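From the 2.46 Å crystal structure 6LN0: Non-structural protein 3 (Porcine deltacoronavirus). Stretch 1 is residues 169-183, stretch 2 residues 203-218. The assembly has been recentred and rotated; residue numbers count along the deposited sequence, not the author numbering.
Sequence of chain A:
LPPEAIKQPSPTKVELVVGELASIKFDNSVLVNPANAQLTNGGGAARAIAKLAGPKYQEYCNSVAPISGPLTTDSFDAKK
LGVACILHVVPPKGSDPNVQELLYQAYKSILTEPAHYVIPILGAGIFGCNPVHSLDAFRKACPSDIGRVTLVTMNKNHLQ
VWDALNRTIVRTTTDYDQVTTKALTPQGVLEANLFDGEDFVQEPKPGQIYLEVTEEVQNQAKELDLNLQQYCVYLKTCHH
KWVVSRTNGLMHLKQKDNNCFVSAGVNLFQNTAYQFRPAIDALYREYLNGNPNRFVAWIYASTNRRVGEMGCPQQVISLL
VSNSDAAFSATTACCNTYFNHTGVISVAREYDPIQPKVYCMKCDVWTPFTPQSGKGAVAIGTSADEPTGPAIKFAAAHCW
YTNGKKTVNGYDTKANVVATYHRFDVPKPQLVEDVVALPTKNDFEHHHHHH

Stretch 1 (169-183) IVRTTTDYDQVTTKA
Stretch 2 203-218: EPKPGQIYLEVTEEVQ

Parallel pairing of strand 169-173 with strand 209-212, whose axes cross at -55° and approach to 4.4 Å. Backbone: Thr172 lies beside Tyr210 (CA-CA 4.7 Å) and Thr173 beside Leu211 (CA-CA 5.1 Å), all extended (phi -77 to -152°, psi 122 to 160°). The hydrogen bonds alternate as parallel strands require: Tyr210 N to Arg171 O, 2.9 Å; Thr173 N to Tyr210 O, 2.9 Å; Glu212 N to Thr173 O, 2.8 Å. The same carbonyls receive CA-H contacts, Thr172 CA to Tyr210 O at 3.1 Å and Leu211 CA to Thr173 O at 3.4 Å. On its other edge, strand 169-173 pairs with 180-183 in a hairpin: Thr172 N to Thr180 O is 2.8 Å, Thr180 N to Thr172 O 2.7 Å. Apolar packing: Ile209 (m, t) meets Val179 (t), CD1 to CG2 3.9 Å, and the Tyr176 ring (chi1 m), CG2 to CE1 4.0 Å. Val170 (t) packs CG2 on Pro204 CG at 3.6 Å; Thr174 CB (chi1 p) lies 4.0 Å from Val217 CG2. Charge: Glu212 (chi1 t) points toward the hairpin, where its OE1 forms a salt bridge with Lys182 NZ, a weak hydrogen bond at 3.3 Å. Ends: a type II turn, Lys205 to Gln208, with Gly207 at phi 82°, precedes the strand; Thr214 OG1 caps the following helix, accepting from Val217 N at 3.2 Å.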

# COMPACT_ATOMS: atom_id res chain seq x y z
N ILE A 169 12.95 -4.75 2.83
CA ILE A 169 12.25 -4.66 4.11
C ILE A 169 11.13 -3.62 4.02
O ILE A 169 11.37 -2.46 3.70
CB ILE A 169 13.24 -4.30 5.23
CG1 ILE A 169 14.47 -5.22 5.11
CG2 ILE A 169 12.60 -4.47 6.58
CD1 ILE A 169 14.14 -6.67 5.39
N VAL A 170 9.90 -4.05 4.29
CA VAL A 170 8.71 -3.24 4.07
C VAL A 170 7.89 -3.20 5.36
O VAL A 170 7.62 -4.24 5.96
CB VAL A 170 7.85 -3.79 2.93
CG1 VAL A 170 6.64 -2.86 2.69
CG2 VAL A 170 8.68 -3.97 1.68
N ARG A 171 7.47 -1.99 5.76
CA ARG A 171 6.55 -1.82 6.88
C ARG A 171 5.14 -1.67 6.34
O ARG A 171 4.89 -0.82 5.48
CB ARG A 171 6.93 -0.60 7.72
CG ARG A 171 8.41 -0.55 8.08
CD ARG A 171 8.66 0.19 9.37
NE ARG A 171 8.13 -0.54 10.52
CZ ARG A 171 7.98 -0.01 11.74
NH1 ARG A 171 8.32 1.25 11.98
NH2 ARG A 171 7.49 -0.76 12.73
N THR A 172 4.23 -2.49 6.85
CA THR A 172 2.88 -2.60 6.31
C THR A 172 1.88 -2.67 7.45
O THR A 172 2.22 -3.05 8.58
CB THR A 172 2.68 -3.85 5.44
OG1 THR A 172 2.41 -4.98 6.29
CG2 THR A 172 3.88 -4.13 4.60
N THR A 173 0.62 -2.35 7.13
CA THR A 173 -0.46 -2.44 8.10
C THR A 173 -1.76 -2.70 7.35
O THR A 173 -1.90 -2.36 6.17
CB THR A 173 -0.55 -1.14 8.95
OG1 THR A 173 -1.60 -1.24 9.93
CG2 THR A 173 -0.81 0.10 8.07
N THR A 174 -2.71 -3.33 8.03
CA THR A 174 -4.09 -3.37 7.53
C THR A 174 -4.99 -2.41 8.31
O THR A 174 -6.18 -2.29 7.99
CB THR A 174 -4.63 -4.81 7.58
OG1 THR A 174 -4.85 -5.19 8.94
CG2 THR A 174 -3.64 -5.79 6.95
N ASP A 175 -4.40 -1.63 9.21
CA ASP A 175 -4.94 -1.27 10.51
C ASP A 175 -4.74 0.20 10.87
O ASP A 175 -5.60 0.84 11.48
CB ASP A 175 -4.22 -2.12 11.56
CG ASP A 175 -5.17 -2.81 12.47
OD1 ASP A 175 -6.37 -2.58 12.29
OD2 ASP A 175 -4.72 -3.57 13.37
N TYR A 176 -3.56 0.70 10.54
CA TYR A 176 -2.87 1.72 11.32
C TYR A 176 -3.04 1.50 12.83
O TYR A 176 -3.11 2.45 13.62
CB TYR A 176 -3.34 3.10 10.83
CG TYR A 176 -2.54 3.43 9.59
CD1 TYR A 176 -1.23 3.90 9.72
CD2 TYR A 176 -3.04 3.19 8.31
CE1 TYR A 176 -0.46 4.18 8.62
CE2 TYR A 176 -2.26 3.47 7.18
CZ TYR A 176 -0.96 3.96 7.35
OH TYR A 176 -0.13 4.26 6.29
N ASP A 177 -3.08 0.24 13.24
CA ASP A 177 -2.96 -0.17 14.63
C ASP A 177 -1.68 -0.99 14.72
O ASP A 177 -0.60 -0.43 14.95
CB ASP A 177 -4.19 -0.96 15.08
CG ASP A 177 -4.06 -1.52 16.51
OD1 ASP A 177 -3.34 -0.92 17.32
OD2 ASP A 177 -4.69 -2.55 16.83
N GLN A 178 -1.76 -2.29 14.46
CA GLN A 178 -0.55 -3.10 14.40
C GLN A 178 0.20 -2.83 13.10
O GLN A 178 -0.40 -2.82 12.02
CB GLN A 178 -0.91 -4.58 14.51
CG GLN A 178 0.30 -5.49 14.67
CD GLN A 178 1.06 -5.23 15.95
OE1 GLN A 178 2.27 -4.94 15.93
NE2 GLN A 178 0.36 -5.31 17.09
N VAL A 179 1.51 -2.62 13.19
CA VAL A 179 2.37 -2.45 12.02
C VAL A 179 3.31 -3.65 11.94
O VAL A 179 3.95 -4.04 12.93
CB VAL A 179 3.15 -1.13 12.10
CG1 VAL A 179 4.23 -1.08 11.02
CG2 VAL A 179 2.19 0.10 12.01
N THR A 180 3.40 -4.25 10.75
CA THR A 180 4.23 -5.42 10.56
C THR A 180 5.34 -5.11 9.56
O THR A 180 5.07 -4.59 8.48
CB THR A 180 3.42 -6.60 10.07
OG1 THR A 180 2.47 -6.94 11.07
CG2 THR A 180 4.35 -7.81 9.85
N THR A 181 6.56 -5.46 9.94
CA THR A 181 7.74 -5.30 9.10
C THR A 181 8.05 -6.62 8.41
O THR A 181 8.29 -7.62 9.08
CB THR A 181 8.93 -4.85 9.94
OG1 THR A 181 8.61 -3.64 10.64
CG2 THR A 181 10.16 -4.65 9.06
N LYS A 182 8.05 -6.61 7.08
CA LYS A 182 8.24 -7.81 6.28
C LYS A 182 9.48 -7.68 5.39
O LYS A 182 9.87 -6.57 5.01
CB LYS A 182 7.03 -8.09 5.40
CG LYS A 182 5.71 -7.59 5.99
CD LYS A 182 4.51 -8.18 5.25
CE LYS A 182 3.30 -8.28 6.16
NZ LYS A 182 2.31 -9.32 5.73
N ALA A 183 10.09 -8.82 5.08
CA ALA A 183 11.11 -8.93 4.04
C ALA A 183 10.44 -9.54 2.82
O ALA A 183 10.05 -10.71 2.85
CB ALA A 183 12.28 -9.78 4.50
N GLU A 203 7.81 -0.19 -5.64
CA GLU A 203 9.05 -0.15 -4.87
C GLU A 203 8.87 0.74 -3.66
O GLU A 203 9.00 1.98 -3.75
CB GLU A 203 10.26 0.27 -5.70
CG GLU A 203 10.13 1.47 -6.58
CD GLU A 203 11.15 1.44 -7.71
OE1 GLU A 203 11.60 0.32 -8.08
OE2 GLU A 203 11.51 2.52 -8.21
N PRO A 204 8.58 0.15 -2.51
CA PRO A 204 8.45 0.93 -1.27
C PRO A 204 9.76 1.58 -0.85
O PRO A 204 10.83 0.98 -0.93
CB PRO A 204 8.02 -0.14 -0.25
CG PRO A 204 8.56 -1.43 -0.81
CD PRO A 204 8.36 -1.29 -2.29
N LYS A 205 9.66 2.83 -0.39
CA LYS A 205 10.79 3.48 0.25
C LYS A 205 10.98 2.90 1.66
O LYS A 205 10.02 2.47 2.29
CB LYS A 205 10.57 4.98 0.33
CG LYS A 205 10.55 5.68 -1.01
CD LYS A 205 9.58 6.86 -0.97
CE LYS A 205 9.75 7.79 -2.16
NZ LYS A 205 10.31 9.11 -1.76
N PRO A 206 12.21 2.88 2.17
CA PRO A 206 12.44 2.28 3.49
C PRO A 206 11.87 3.13 4.63
O PRO A 206 11.81 4.37 4.56
CB PRO A 206 13.97 2.17 3.58
CG PRO A 206 14.49 3.15 2.58
CD PRO A 206 13.47 3.24 1.49
N GLY A 207 11.43 2.44 5.69
CA GLY A 207 10.91 3.08 6.87
C GLY A 207 9.46 3.50 6.79
O GLY A 207 8.84 3.72 7.84
N GLN A 208 8.91 3.62 5.59
CA GLN A 208 7.58 4.14 5.39
C GLN A 208 6.55 3.03 5.54
O GLN A 208 6.79 1.87 5.18
CB GLN A 208 7.48 4.80 4.02
CG GLN A 208 6.08 5.09 3.53
CD GLN A 208 6.08 5.94 2.27
OE1 GLN A 208 7.07 6.60 1.95
NE2 GLN A 208 4.94 5.96 1.56
N ILE A 209 5.39 3.38 6.09
CA ILE A 209 4.34 2.41 6.37
C ILE A 209 3.34 2.43 5.22
O ILE A 209 2.90 3.51 4.80
CB ILE A 209 3.66 2.71 7.70
CG1 ILE A 209 4.68 2.75 8.82
CG2 ILE A 209 2.59 1.69 7.96
CD1 ILE A 209 4.03 3.04 10.16
N TYR A 210 2.99 1.26 4.72
CA TYR A 210 2.10 1.12 3.59
C TYR A 210 0.88 0.32 4.01
O TYR A 210 0.97 -0.57 4.86
CB TYR A 210 2.81 0.42 2.40
CG TYR A 210 3.91 1.23 1.77
CD1 TYR A 210 3.63 2.14 0.76
CD2 TYR A 210 5.23 1.09 2.19
CE1 TYR A 210 4.63 2.89 0.19
CE2 TYR A 210 6.23 1.84 1.63
CZ TYR A 210 5.93 2.73 0.62
OH TYR A 210 6.92 3.49 0.05
N LEU A 211 -0.25 0.65 3.42
CA LEU A 211 -1.45 -0.16 3.62
C LEU A 211 -1.31 -1.41 2.75
O LEU A 211 -1.12 -1.32 1.54
CB LEU A 211 -2.70 0.64 3.25
CG LEU A 211 -4.06 0.00 3.57
CD1 LEU A 211 -4.26 -0.22 5.07
CD2 LEU A 211 -5.19 0.85 3.02
N GLU A 212 -1.38 -2.57 3.39
CA GLU A 212 -1.45 -3.84 2.68
C GLU A 212 -2.90 -4.09 2.34
O GLU A 212 -3.70 -4.43 3.21
CB GLU A 212 -0.88 -4.96 3.54
CG GLU A 212 -1.26 -6.35 3.06
CD GLU A 212 -0.15 -7.36 3.31
OE1 GLU A 212 0.87 -6.96 3.92
OE2 GLU A 212 -0.30 -8.54 2.89
N VAL A 213 -3.27 -3.90 1.08
CA VAL A 213 -4.68 -3.98 0.74
C VAL A 213 -5.07 -5.44 0.55
O VAL A 213 -4.98 -5.98 -0.56
CB VAL A 213 -4.99 -3.11 -0.49
CG1 VAL A 213 -6.46 -3.24 -0.91
CG2 VAL A 213 -4.64 -1.65 -0.18
N THR A 214 -5.47 -6.09 1.63
CA THR A 214 -5.96 -7.46 1.55
C THR A 214 -7.39 -7.41 1.03
O THR A 214 -7.90 -6.36 0.64
CB THR A 214 -5.89 -8.15 2.89
OG1 THR A 214 -6.83 -7.54 3.79
CG2 THR A 214 -4.49 -8.10 3.45
N GLU A 215 -8.06 -8.56 1.00
CA GLU A 215 -9.46 -8.52 0.61
C GLU A 215 -10.36 -8.15 1.78
O GLU A 215 -11.47 -7.65 1.56
CB GLU A 215 -9.89 -9.86 -0.02
CG GLU A 215 -9.69 -9.93 -1.55
CD GLU A 215 -10.93 -9.51 -2.37
OE1 GLU A 215 -10.77 -8.83 -3.41
OE2 GLU A 215 -12.06 -9.87 -1.98
N GLU A 216 -9.88 -8.37 3.01
CA GLU A 216 -10.57 -7.84 4.18
C GLU A 216 -10.55 -6.31 4.19
O GLU A 216 -11.54 -5.67 4.58
CB GLU A 216 -9.93 -8.40 5.44
CG GLU A 216 -10.84 -8.34 6.65
CD GLU A 216 -10.08 -8.59 7.95
OE1 GLU A 216 -9.00 -7.97 8.16
OE2 GLU A 216 -10.56 -9.41 8.77
N VAL A 217 -9.44 -5.70 3.77
CA VAL A 217 -9.40 -4.25 3.63
C VAL A 217 -10.42 -3.79 2.59
O VAL A 217 -11.19 -2.86 2.84
CB VAL A 217 -7.98 -3.77 3.26
CG1 VAL A 217 -8.03 -2.29 2.87
CG2 VAL A 217 -7.00 -4.02 4.42
N GLN A 218 -10.44 -4.43 1.42
CA GLN A 218 -11.39 -4.00 0.40
C GLN A 218 -12.81 -4.11 0.92
O GLN A 218 -13.61 -3.19 0.72
CB GLN A 218 -11.22 -4.79 -0.88
CG GLN A 218 -10.15 -4.23 -1.78
CD GLN A 218 -9.25 -5.32 -2.34
OE1 GLN A 218 -9.22 -6.45 -1.83
NE2 GLN A 218 -8.49 -4.98 -3.38